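Local coordinates for protein endo-beta-1,2-glucanase (Talaromyces funiculosus, PDB 6IMV) that catalyses the endo-hydrolysis of beta-1,2-linked glucan chains as an N-glycosylated fungal glycoside hydrolase and binds sophorose, at residues A[378-383]-A[416-422]; A[344-349]-A[360-366]; A[137-141]-A[198-202]; A[167-171]-A[253-257]. All coordinates share one frame; numbering follows the deposited sequence.

Contact 1 (A[378-383]-A[416-422]). With NAG (2-acetamido-2-deoxy-beta-D-glucopyranose), chain C.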
# COMPACT_ATOMS: atom_id res chain seq x y z
N LEU A 378 -19.04 -4.62 -7.01
CA LEU A 378 -19.17 -4.58 -5.56
C LEU A 378 -19.60 -5.94 -5.00
O LEU A 378 -20.22 -6.02 -3.94
CB LEU A 378 -20.22 -3.51 -5.22
CG LEU A 378 -19.90 -2.10 -5.70
CD1 LEU A 378 -21.02 -1.14 -5.32
CD2 LEU A 378 -18.57 -1.63 -5.14
N ASP A 379 -19.23 -7.03 -5.67
CA ASP A 379 -19.61 -8.36 -5.18
C ASP A 379 -18.51 -8.97 -4.30
O ASP A 379 -18.76 -9.96 -3.63
CB ASP A 379 -20.02 -9.29 -6.33
CG ASP A 379 -18.96 -9.50 -7.38
OD1 ASP A 379 -17.96 -8.78 -7.39
OD2 ASP A 379 -19.14 -10.41 -8.18
N VAL A 380 -17.31 -8.36 -4.30
CA VAL A 380 -16.14 -8.90 -3.57
C VAL A 380 -15.59 -7.83 -2.61
O VAL A 380 -15.33 -6.69 -3.01
CB VAL A 380 -15.07 -9.37 -4.57
CG1 VAL A 380 -13.75 -9.73 -3.88
CG2 VAL A 380 -15.58 -10.53 -5.42
N ILE A 381 -15.37 -8.27 -1.36
CA ILE A 381 -14.86 -7.45 -0.25
C ILE A 381 -13.50 -8.02 0.19
O ILE A 381 -13.19 -9.19 -0.05
CB ILE A 381 -15.86 -7.40 0.92
CG1 ILE A 381 -16.29 -8.81 1.36
CG2 ILE A 381 -17.04 -6.51 0.57
CD1 ILE A 381 -17.18 -8.84 2.58
N THR A 382 -12.71 -7.18 0.87
CA THR A 382 -11.35 -7.56 1.27
C THR A 382 -10.99 -6.95 2.62
O THR A 382 -11.28 -5.78 2.88
CB THR A 382 -10.32 -7.19 0.20
OG1 THR A 382 -9.02 -7.52 0.67
CG2 THR A 382 -10.36 -5.72 -0.17
N PRO A 383 -10.30 -7.71 3.50
CA PRO A 383 -9.83 -7.17 4.78
C PRO A 383 -8.98 -5.89 4.69
O PRO A 383 -9.07 -5.06 5.58
CB PRO A 383 -9.01 -8.34 5.36
CG PRO A 383 -9.67 -9.56 4.76
CD PRO A 383 -9.99 -9.14 3.35
N SER A 416 -4.55 -13.43 7.02
CA SER A 416 -5.81 -13.18 6.31
C SER A 416 -5.70 -13.65 4.85
O SER A 416 -4.61 -13.66 4.24
CB SER A 416 -6.22 -11.74 6.39
OG SER A 416 -5.28 -10.88 5.75
N THR A 417 -6.85 -14.05 4.31
CA THR A 417 -7.01 -14.42 2.91
C THR A 417 -7.34 -13.16 2.09
O THR A 417 -7.91 -12.19 2.63
CB THR A 417 -8.09 -15.51 2.80
OG1 THR A 417 -7.78 -16.56 3.71
CG2 THR A 417 -8.23 -16.07 1.41
N GLU A 418 -6.99 -13.20 0.80
CA GLU A 418 -7.08 -12.04 -0.13
C GLU A 418 -8.47 -11.38 -0.07
O GLU A 418 -8.58 -10.16 0.17
CB GLU A 418 -6.76 -12.51 -1.55
CG GLU A 418 -6.97 -11.44 -2.63
CD GLU A 418 -5.78 -10.56 -2.97
OE1 GLU A 418 -4.77 -10.61 -2.24
OE2 GLU A 418 -5.87 -9.79 -3.96
N SER A 419 -9.53 -12.16 -0.32
CA SER A 419 -10.86 -11.59 -0.50
C SER A 419 -11.93 -12.69 -0.46
O SER A 419 -11.62 -13.85 -0.66
CB SER A 419 -10.96 -10.82 -1.79
OG SER A 419 -10.97 -11.70 -2.90
N THR A 420 -13.17 -12.26 -0.21
CA THR A 420 -14.37 -13.09 -0.26
C THR A 420 -15.48 -12.33 -0.99
O THR A 420 -15.59 -11.11 -0.88
CB THR A 420 -14.84 -13.49 1.15
OG1 THR A 420 -16.00 -14.31 1.02
CG2 THR A 420 -15.17 -12.31 2.04
N ARG A 421 -16.31 -13.07 -1.72
CA ARG A 421 -17.58 -12.53 -2.16
C ARG A 421 -18.38 -12.11 -0.91
O ARG A 421 -18.34 -12.80 0.13
CB ARG A 421 -18.35 -13.57 -2.98
CG ARG A 421 -17.82 -13.75 -4.39
CD ARG A 421 -18.68 -14.69 -5.23
NE ARG A 421 -20.04 -14.18 -5.36
CZ ARG A 421 -20.46 -13.34 -6.31
NH1 ARG A 421 -19.62 -12.85 -7.21
NH2 ARG A 421 -21.73 -12.98 -6.33
N ARG A 422 -19.10 -10.99 -1.01
CA ARG A 422 -19.90 -10.54 0.13
C ARG A 422 -21.05 -11.53 0.40
O ARG A 422 -21.56 -11.58 1.51
CB ARG A 422 -20.39 -9.10 -0.05
CG ARG A 422 -21.31 -8.85 -1.23
CD ARG A 422 -21.66 -7.38 -1.29
NE ARG A 422 -22.43 -7.02 -2.47
CZ ARG A 422 -23.74 -7.19 -2.60
NH1 ARG A 422 -24.45 -7.73 -1.63
NH2 ARG A 422 -24.32 -6.80 -3.72
C1 NAG C . -19.54 -13.29 -13.48
C2 NAG C . -21.04 -13.48 -13.27
C3 NAG C . -21.68 -14.28 -14.42
C4 NAG C . -21.19 -13.84 -15.79
C5 NAG C . -19.66 -13.80 -15.77
C6 NAG C . -19.00 -13.50 -17.11
C7 NAG C . -21.56 -13.75 -10.88
C8 NAG C . -21.63 -14.77 -9.78
N2 NAG C . -21.22 -14.24 -12.06
O3 NAG C . -23.10 -14.18 -14.38
O4 NAG C . -21.73 -14.75 -16.76
O5 NAG C . -19.27 -12.81 -14.79
O6 NAG C . -19.07 -12.10 -17.39
O7 NAG C . -21.79 -12.56 -10.68

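Contact 2 (A[344-349]-A[360-366]). With NAG (2-acetamido-2-deoxy-beta-D-glucopyranose), chain B; BGC (beta-D-glucopyranose), chain I.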
# COMPACT_ATOMS: atom_id res chain seq x y z
N PHE A 344 -14.64 -2.15 0.62
CA PHE A 344 -14.23 -2.36 -0.76
C PHE A 344 -12.87 -1.70 -1.08
O PHE A 344 -12.59 -0.57 -0.67
CB PHE A 344 -15.29 -1.78 -1.71
CG PHE A 344 -16.60 -2.52 -1.69
CD1 PHE A 344 -16.69 -3.79 -2.23
CD2 PHE A 344 -17.74 -1.94 -1.15
CE1 PHE A 344 -17.90 -4.47 -2.23
CE2 PHE A 344 -18.94 -2.61 -1.15
CZ PHE A 344 -19.02 -3.88 -1.69
N ALA A 345 -12.06 -2.44 -1.85
CA ALA A 345 -10.82 -1.95 -2.41
C ALA A 345 -10.44 -2.81 -3.62
O ALA A 345 -10.86 -3.97 -3.73
CB ALA A 345 -9.73 -1.97 -1.36
N SER A 346 -9.66 -2.24 -4.54
CA SER A 346 -9.11 -2.97 -5.66
C SER A 346 -8.47 -4.27 -5.14
O SER A 346 -7.70 -4.26 -4.16
CB SER A 346 -8.10 -2.14 -6.43
OG SER A 346 -8.63 -0.88 -6.79
N ILE A 347 -8.80 -5.39 -5.78
CA ILE A 347 -8.51 -6.72 -5.21
C ILE A 347 -8.63 -7.79 -6.30
O ILE A 347 -9.37 -7.63 -7.29
CB ILE A 347 -9.48 -6.99 -4.04
CG1 ILE A 347 -9.01 -8.15 -3.16
CG2 ILE A 347 -10.91 -7.22 -4.52
CD1 ILE A 347 -7.77 -7.85 -2.37
N ASN A 348 -7.91 -8.90 -6.09
CA ASN A 348 -8.07 -10.11 -6.89
C ASN A 348 -9.46 -10.70 -6.63
O ASN A 348 -9.98 -10.68 -5.51
CB ASN A 348 -6.98 -11.14 -6.61
CG ASN A 348 -5.68 -10.78 -7.30
OD1 ASN A 348 -5.54 -10.98 -8.50
ND2 ASN A 348 -4.76 -10.19 -6.55
N ASN A 349 -10.04 -11.24 -7.71
CA ASN A 349 -11.32 -11.91 -7.72
C ASN A 349 -11.14 -13.31 -7.13
O ASN A 349 -10.01 -13.74 -6.83
CB ASN A 349 -11.85 -11.98 -9.15
CG ASN A 349 -13.37 -12.04 -9.26
OD1 ASN A 349 -14.07 -12.22 -8.26
ND2 ASN A 349 -13.86 -11.87 -10.47
N GLY A 360 -9.80 -13.18 -12.16
CA GLY A 360 -9.44 -11.86 -12.67
C GLY A 360 -9.09 -10.91 -11.55
O GLY A 360 -9.08 -11.30 -10.38
N TYR A 361 -8.77 -9.66 -11.91
CA TYR A 361 -8.53 -8.60 -10.94
C TYR A 361 -9.66 -7.56 -11.01
O TYR A 361 -10.00 -7.08 -12.09
CB TYR A 361 -7.17 -7.96 -11.17
CG TYR A 361 -6.79 -6.99 -10.08
CD1 TYR A 361 -6.26 -7.43 -8.88
CD2 TYR A 361 -6.99 -5.63 -10.24
CE1 TYR A 361 -5.92 -6.56 -7.87
CE2 TYR A 361 -6.65 -4.73 -9.23
CZ TYR A 361 -6.11 -5.20 -8.05
OH TYR A 361 -5.76 -4.34 -7.06
N ILE A 362 -10.21 -7.21 -9.85
CA ILE A 362 -11.28 -6.20 -9.73
C ILE A 362 -10.65 -4.88 -9.26
O ILE A 362 -10.42 -4.71 -8.07
CB ILE A 362 -12.39 -6.64 -8.76
CG1 ILE A 362 -12.93 -8.04 -9.07
CG2 ILE A 362 -13.51 -5.61 -8.73
CD1 ILE A 362 -13.63 -8.70 -7.89
N SER A 363 -10.42 -3.97 -10.21
CA SER A 363 -9.90 -2.62 -9.94
C SER A 363 -10.99 -1.74 -9.31
O SER A 363 -10.71 -0.97 -8.39
CB SER A 363 -9.41 -1.96 -11.20
OG SER A 363 -8.24 -2.60 -11.68
N ASN A 364 -12.19 -1.84 -9.88
CA ASN A 364 -13.24 -0.84 -9.73
C ASN A 364 -14.17 -1.24 -8.57
O ASN A 364 -15.38 -1.37 -8.76
CB ASN A 364 -13.99 -0.64 -11.05
CG ASN A 364 -14.62 -1.91 -11.59
OD1 ASN A 364 -14.14 -3.01 -11.34
ND2 ASN A 364 -15.70 -1.77 -12.34
N ALA A 365 -13.60 -1.37 -7.37
CA ALA A 365 -14.35 -1.69 -6.16
C ALA A 365 -14.15 -0.58 -5.12
O ALA A 365 -13.05 -0.40 -4.59
CB ALA A 365 -13.95 -3.03 -5.62
N GLY A 366 -15.23 0.14 -4.84
CA GLY A 366 -15.21 1.24 -3.89
C GLY A 366 -16.61 1.72 -3.55
O GLY A 366 -17.47 0.92 -3.20
C1 NAG B . -15.27 -11.88 -10.78
C2 NAG B . -15.46 -11.32 -12.17
C3 NAG B . -16.95 -11.24 -12.46
C4 NAG B . -17.57 -12.62 -12.37
C5 NAG B . -17.21 -13.28 -11.04
C6 NAG B . -17.62 -14.75 -11.05
C7 NAG B . -13.60 -9.81 -12.70
C8 NAG B . -13.20 -8.37 -12.86
N2 NAG B . -14.85 -10.01 -12.30
O3 NAG B . -17.17 -10.70 -13.75
O4 NAG B . -18.99 -12.46 -12.44
O5 NAG B . -15.80 -13.20 -10.76
O6 NAG B . -17.37 -15.29 -9.76
O7 NAG B . -12.83 -10.72 -12.93
C2 BGC I . -2.18 -7.51 -10.77
C3 BGC I . -2.30 -8.75 -9.87
C4 BGC I . -1.81 -8.47 -8.43
C5 BGC I . -2.43 -7.16 -7.91
C6 BGC I . -1.95 -6.77 -6.52
C1 BGC I . -2.80 -6.29 -10.09
O1 BGC I . -2.69 -5.09 -10.86
O2 BGC I . -2.89 -7.74 -11.97
O3 BGC I . -1.56 -9.84 -10.42
O4 BGC I . -2.13 -9.56 -7.55
O5 BGC I . -2.16 -6.09 -8.83
O6 BGC I . -0.55 -6.49 -6.57
O HOH W 1 -5.10 -5.20 -4.70

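Contact 3 (A[137-141]-A[198-202]). With NAG (2-acetamido-2-deoxy-beta-D-glucopyranose), chain F.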
# COMPACT_ATOMS: atom_id res chain seq x y z
N PHE A 137 16.25 2.38 -17.12
CA PHE A 137 15.21 2.62 -16.11
C PHE A 137 15.62 3.76 -15.16
O PHE A 137 14.80 4.19 -14.36
CB PHE A 137 14.89 1.34 -15.34
CG PHE A 137 14.04 0.38 -16.13
CD1 PHE A 137 12.71 0.67 -16.37
CD2 PHE A 137 14.59 -0.75 -16.70
CE1 PHE A 137 11.92 -0.19 -17.13
CE2 PHE A 137 13.81 -1.60 -17.47
CZ PHE A 137 12.48 -1.32 -17.67
N GLY A 138 16.88 4.20 -15.23
CA GLY A 138 17.39 5.34 -14.44
C GLY A 138 17.27 5.12 -12.93
O GLY A 138 17.13 6.08 -12.20
N GLY A 139 17.33 3.85 -12.49
CA GLY A 139 17.34 3.49 -11.07
C GLY A 139 15.95 3.21 -10.50
O GLY A 139 15.82 2.87 -9.32
N PHE A 140 14.92 3.32 -11.35
CA PHE A 140 13.55 2.99 -11.03
C PHE A 140 13.29 1.53 -11.41
O PHE A 140 14.09 0.93 -12.13
CB PHE A 140 12.60 3.92 -11.78
CG PHE A 140 12.75 5.37 -11.42
CD1 PHE A 140 12.18 5.87 -10.26
CD2 PHE A 140 13.46 6.24 -12.23
CE1 PHE A 140 12.30 7.21 -9.93
CE2 PHE A 140 13.58 7.58 -11.90
CZ PHE A 140 13.00 8.07 -10.75
N LEU A 141 12.17 0.98 -10.93
CA LEU A 141 11.82 -0.41 -11.19
C LEU A 141 10.52 -0.48 -11.99
O LEU A 141 9.52 0.14 -11.62
CB LEU A 141 11.65 -1.16 -9.87
CG LEU A 141 12.87 -1.23 -8.96
CD1 LEU A 141 12.52 -1.96 -7.67
CD2 LEU A 141 14.04 -1.91 -9.65
N TRP A 198 21.47 4.77 -3.59
CA TRP A 198 20.48 4.28 -4.55
C TRP A 198 19.38 5.33 -4.72
O TRP A 198 19.04 5.73 -5.82
CB TRP A 198 19.91 2.91 -4.14
CG TRP A 198 18.80 2.47 -5.04
CD1 TRP A 198 18.91 1.80 -6.23
CD2 TRP A 198 17.39 2.75 -4.87
NE1 TRP A 198 17.68 1.66 -6.81
CE2 TRP A 198 16.73 2.22 -5.99
CE3 TRP A 198 16.63 3.40 -3.88
CZ2 TRP A 198 15.35 2.30 -6.15
CZ3 TRP A 198 15.27 3.48 -4.04
CH2 TRP A 198 14.64 2.95 -5.16
N MET A 199 18.83 5.79 -3.59
CA MET A 199 17.71 6.71 -3.56
C MET A 199 18.10 8.03 -4.23
O MET A 199 17.30 8.62 -4.99
CB MET A 199 17.29 6.97 -2.12
CG MET A 199 15.99 7.71 -1.98
SD MET A 199 15.52 7.93 -0.25
CE MET A 199 16.76 9.11 0.28
N ASP A 200 19.32 8.50 -3.95
CA ASP A 200 19.80 9.78 -4.46
C ASP A 200 19.95 9.73 -5.99
O ASP A 200 19.74 10.73 -6.66
CB ASP A 200 21.13 10.21 -3.80
CG ASP A 200 20.98 10.72 -2.38
OD1 ASP A 200 19.84 11.03 -1.98
OD2 ASP A 200 22.00 10.80 -1.67
N TYR A 201 20.29 8.56 -6.53
CA TYR A 201 20.48 8.43 -7.97
C TYR A 201 19.16 8.71 -8.71
O TYR A 201 19.16 9.37 -9.77
CB TYR A 201 21.07 7.07 -8.33
CG TYR A 201 21.21 6.86 -9.81
CD1 TYR A 201 22.09 7.64 -10.56
CD2 TYR A 201 20.44 5.93 -10.48
CE1 TYR A 201 22.21 7.48 -11.93
CE2 TYR A 201 20.56 5.74 -11.85
CZ TYR A 201 21.44 6.53 -12.57
OH TYR A 201 21.52 6.34 -13.92
N THR A 202 18.03 8.25 -8.15
CA THR A 202 16.71 8.48 -8.78
C THR A 202 16.40 9.98 -8.89
O THR A 202 15.66 10.39 -9.77
CB THR A 202 15.56 7.78 -8.04
OG1 THR A 202 15.36 8.41 -6.77
CG2 THR A 202 15.79 6.30 -7.89
C1 NAG F . 23.08 2.85 -12.16
C2 NAG F . 24.02 3.39 -11.12
C3 NAG F . 24.69 4.65 -11.65
C4 NAG F . 25.36 4.39 -12.99
C5 NAG F . 24.33 3.78 -13.92
C6 NAG F . 24.87 3.47 -15.31
C7 NAG F . 23.59 3.29 -8.71
C8 NAG F . 22.65 3.73 -7.63
N2 NAG F . 23.27 3.68 -9.92
O3 NAG F . 25.63 5.10 -10.68
O4 NAG F . 25.84 5.62 -13.55
O5 NAG F . 23.86 2.58 -13.31
O6 NAG F . 25.42 2.14 -15.27
O7 NAG F . 24.58 2.63 -8.46
O HOH W 2 18.45 4.23 -8.15

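Contact 4 (A[167-171]-A[253-257])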
# COMPACT_ATOMS: atom_id res chain seq x y z
N GLY A 167 7.04 6.05 -6.74
CA GLY A 167 6.78 7.07 -5.71
C GLY A 167 6.62 6.45 -4.33
O GLY A 167 7.18 6.93 -3.33
N GLU A 168 5.87 5.34 -4.29
CA GLU A 168 5.63 4.59 -3.05
C GLU A 168 6.95 4.04 -2.49
O GLU A 168 7.22 4.19 -1.30
CB GLU A 168 4.61 3.48 -3.28
CG GLU A 168 3.23 4.01 -3.62
CD GLU A 168 2.21 2.98 -4.07
OE1 GLU A 168 2.62 1.89 -4.51
OE2 GLU A 168 1.01 3.26 -3.97
N LEU A 169 7.76 3.42 -3.35
CA LEU A 169 9.02 2.81 -2.92
C LEU A 169 9.98 3.87 -2.37
O LEU A 169 10.65 3.64 -1.36
CB LEU A 169 9.64 2.06 -4.10
CG LEU A 169 11.02 1.44 -3.85
CD1 LEU A 169 11.03 0.55 -2.62
CD2 LEU A 169 11.48 0.67 -5.07
N LEU A 170 10.07 5.02 -3.04
CA LEU A 170 11.11 6.00 -2.73
C LEU A 170 10.92 6.56 -1.31
O LEU A 170 11.90 6.66 -0.56
CB LEU A 170 11.11 7.09 -3.79
CG LEU A 170 11.73 6.65 -5.12
CD1 LEU A 170 11.37 7.61 -6.24
CD2 LEU A 170 13.24 6.52 -4.97
N TRP A 171 9.68 6.89 -0.93
CA TRP A 171 9.43 7.43 0.42
C TRP A 171 9.56 6.31 1.46
O TRP A 171 9.91 6.58 2.61
CB TRP A 171 8.09 8.16 0.49
CG TRP A 171 8.10 9.46 -0.26
CD1 TRP A 171 7.51 9.70 -1.47
CD2 TRP A 171 8.79 10.67 0.10
NE1 TRP A 171 7.77 10.99 -1.87
CE2 TRP A 171 8.54 11.61 -0.92
CE3 TRP A 171 9.57 11.06 1.19
CZ2 TRP A 171 9.05 12.90 -0.89
CZ3 TRP A 171 10.09 12.34 1.23
CH2 TRP A 171 9.82 13.25 0.20
N LEU A 253 2.64 10.86 -4.28
CA LEU A 253 3.96 10.63 -3.67
C LEU A 253 5.06 10.96 -4.68
O LEU A 253 6.07 11.58 -4.32
CB LEU A 253 4.06 9.18 -3.19
CG LEU A 253 3.21 8.83 -1.97
CD1 LEU A 253 3.46 7.39 -1.54
CD2 LEU A 253 3.47 9.78 -0.81
N PHE A 254 4.85 10.59 -5.94
CA PHE A 254 5.84 10.83 -6.96
C PHE A 254 5.94 12.33 -7.27
O PHE A 254 7.05 12.83 -7.51
CB PHE A 254 5.58 10.04 -8.24
CG PHE A 254 6.80 10.04 -9.12
CD1 PHE A 254 7.88 9.24 -8.82
CD2 PHE A 254 6.91 10.94 -10.17
CE1 PHE A 254 9.03 9.28 -9.59
CE2 PHE A 254 8.07 10.97 -10.94
CZ PHE A 254 9.12 10.15 -10.65
N THR A 255 4.81 13.03 -7.28
CA THR A 255 4.79 14.48 -7.44
C THR A 255 5.79 15.13 -6.47
O THR A 255 6.59 15.97 -6.88
CB THR A 255 3.40 15.08 -7.23
OG1 THR A 255 2.49 14.43 -8.11
CG2 THR A 255 3.36 16.57 -7.50
N TRP A 256 5.71 14.74 -5.19
CA TRP A 256 6.58 15.29 -4.15
C TRP A 256 8.05 14.99 -4.45
O TRP A 256 8.93 15.82 -4.14
CB TRP A 256 6.21 14.76 -2.77
CG TRP A 256 4.92 15.31 -2.22
CD1 TRP A 256 3.80 14.60 -1.91
CD2 TRP A 256 4.64 16.68 -1.87
NE1 TRP A 256 2.84 15.43 -1.39
CE2 TRP A 256 3.33 16.71 -1.35
CE3 TRP A 256 5.37 17.87 -1.92
CZ2 TRP A 256 2.73 17.88 -0.91
CZ3 TRP A 256 4.78 19.04 -1.49
CH2 TRP A 256 3.48 19.04 -0.99
N TRP A 257 8.32 13.80 -4.98
CA TRP A 257 9.67 13.40 -5.33
C TRP A 257 10.27 14.39 -6.35
O TRP A 257 11.39 14.88 -6.15
CB TRP A 257 9.73 11.96 -5.83
CG TRP A 257 11.11 11.39 -5.72
CD1 TRP A 257 12.02 11.19 -6.72
CD2 TRP A 257 11.78 11.04 -4.49
NE1 TRP A 257 13.18 10.69 -6.20
CE2 TRP A 257 13.06 10.58 -4.84
CE3 TRP A 257 11.39 11.03 -3.15
CZ2 TRP A 257 13.97 10.13 -3.88
CZ3 TRP A 257 12.29 10.59 -2.20
CH2 TRP A 257 13.56 10.15 -2.56

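Contact 1 (A[378-383]-A[416-422])
An antiparallel ladder in a curled beta sheet joins strand 380-381 to strand 415-421, with Ile381 and Thr420 as its hydrogen-bonded pair. Ile381 N donates to Thr420 O at 2.9 Å, and Thr420 N answers to Ile381 O at 3.1 Å. The side chains of this pair lie side by side and point the same way, Ile381 CG1 resting 3.7 Å from Thr420 CG2. One step along, Val380 and Arg421 form a non-hydrogen-bonded pair, after which Arg422 N bonds to Asp379 O at 2.8 Å. At the other end Thr382 OG1 donates to Glu418 O (2.7 Å), a side chain carrying on where the strand pairing stops.

Two arginines then bind the start of 378-383 in different ways. With CG of Arg422 set between its backbone N and carbonyl carbon (chi1 63°), the extended chain runs back beside Asp379 and brings NE to Leu378 O, 2.8 Å away and in the guanidinium plane. Arg421 instead bends at chi3, and its NH1 reaches Asp379 OD2 at 2.7 Å. This salt bridge is single-pronged: carboxylate and guanidinium planes stand 88° apart, and as a hydrogen bond it is weak, the angle at H being 122°. NH2 of Arg421 turns to Asp423, while an N-acetylglucosamine methyl, C8, lies over one guanidinium face.

Strand 427-432 extends the sheet beyond 415-421, bonding its backbone to Glu418 and Ser419. The hairpin strand 347-352 packs against Val380 and Ser419, and Ile381 meets Met404 of helix 394-405.

Contact 2 (A[344-349]-A[360-366])
The ring of Tyr361 lies between a sugar and a peptide group of the facing strand: C1 of a bound glucose sits 3.7 Å above its plane, over the centre, and Ile347 O lies 3.5 Å from the plane on the opposite face, offset toward the rim. A first torsion that sets CG anti to the backbone N (chi1 -172°) lays the ring across residues 346-348. Asn348 meets the ring edge, its CG in the ring plane and its amide turned 79° from it. From there Asn348 ND2 gives a nearly straight bond (169°) to glucose O4 at 2.9 Å, and it also bonds to Glu418, which positions the amide. A water joins Tyr361 OH to Ser346 O.

Both strands belong to the beta hairpin 347-352/357-362, where Ile347 and Ile362 are the hydrogen-bonded pair; Ile362 N reaches Ile347 O at 2.7 Å. Asn349 N adds a bond to Gly360 O at 2.8 Å. Past the last bridge, Ser346 OG donates in the carbonyl plane to a lone pair of Ser363 O, 2.6 Å away. On the other face of the hairpin, Asn349 ND2 is covalently linked to C1 of an N-acetylglucosamine (1.4 Å), whose acetamido methyl C8 lies 3.8 Å from Ile362 CG1.

Contact 3 (A[137-141]-A[198-202])
Van der Waals contact dominates where Gly139 meets the rings of Trp198 and Tyr201. Gly139 O approaches Trp198 CZ2 to 3.3 Å, at a slant to the indole. The Tyr201 ring turns its edge to Gly139, with Gly139 CA near the ring plane, and Gly138 O stands 3.5 Å from Tyr201 CE2. Further along, Thr202 presses its branched end on Phe140: CG2 lies 4.1 Å above the plane of the Phe140 ring, offset toward the rim, and Thr202 CB is 3.7 Å from Phe140 CZ.

Close approach to the helix rests on a type I' beta turn, Phe137 to Phe140, closed by Phe140 N donating to Phe137 O at 3.1 Å. Its two central residues are glycines with positive phi (60° and 93°), so at these positions no side chain of the turn stands between it and helix 186-210.

A water bridges the turn and the helix: it donates to Gly139 O at 3.2 Å and to Trp198 O at 2.8 Å. Gly138 O also accepts a bond from Thr205, one helical turn beyond Tyr201.

A sugar adds to the packing: an N-acetylglucosamine attached to the protein lays its N2 over one face of the Tyr201 ring, while its methyl C8 nears Trp198.

Contact 4 (A[167-171]-A[253-257])
Leu253 O is held by two donors, which reach it from opposite faces of its carbonyl plane. Trp171 NE1 donates across the contact at 3.0 Å to Leu253 O, the oxygen lying nearly in the indole plane. The second donor is Trp257 N, 3.2 Å from Leu253 O, in the regular i to i+4 bond of its own helix. A helical carbonyl thus takes an additional bond from a buried indole, whose N-H is thereby satisfied.

Two tryptophans pack against each other beside this bond. Trp257 turns its edge into the face of Trp171 in a T-shaped stack, with six-membered ring centroids 5.2 Å apart and planes at 87°. Its CG lies anti to its backbone N (chi1 -159°), which swings the indole back toward helix 163-182. There Leu170 CD1 makes a CH-pi contact, 3.5 Å from the centroid of the Trp257 five-membered ring and almost on the ring normal.

Helices 163-182 and 252-261 cross here at 62°, with segment axes 8.6 Å apart, consistent with an alpha/alpha-barrel glycosidase fold. Gly167 marks the close point: its CA is 4.1 Å from Phe254 CA, and Gly167 N faces the edge of the Phe254 ring. Beside it, Leu253 CD1 packs on Glu168 CG at 4.0 Å. Trp256 leans its CB on Trp171 CZ2, then sends its indole away to bond Tyr314. The Glu168 side chain itself comes to about 6 Å from bound glucose.

In the fold
Along the chain, contacts 3 and 4 interleave their segments and close before contact 2, which in turn closes before contact 1 opens. Contacts 1 and 2 have centres 9 Å apart and touch: Glu418 and Ser419 of strand 415-421 hydrogen-bond to Asn348 of the hairpin, so the large sheet braces a residue that binds glucose. Contacts 3 and 4, with centres 12 Å apart, meet where helix 186-210 packs on helices 163-182 and 252-261: Thr202 touches Leu170 and makes a weak hydrogen bond with Trp257. The two groups do not touch; contacts 1 and 3 lie 35 Å apart between centres, on opposite sides of the chain's centre. Bound sugar approaches contacts 2 and 4, consistent with a cleft lined by both sheet and helices.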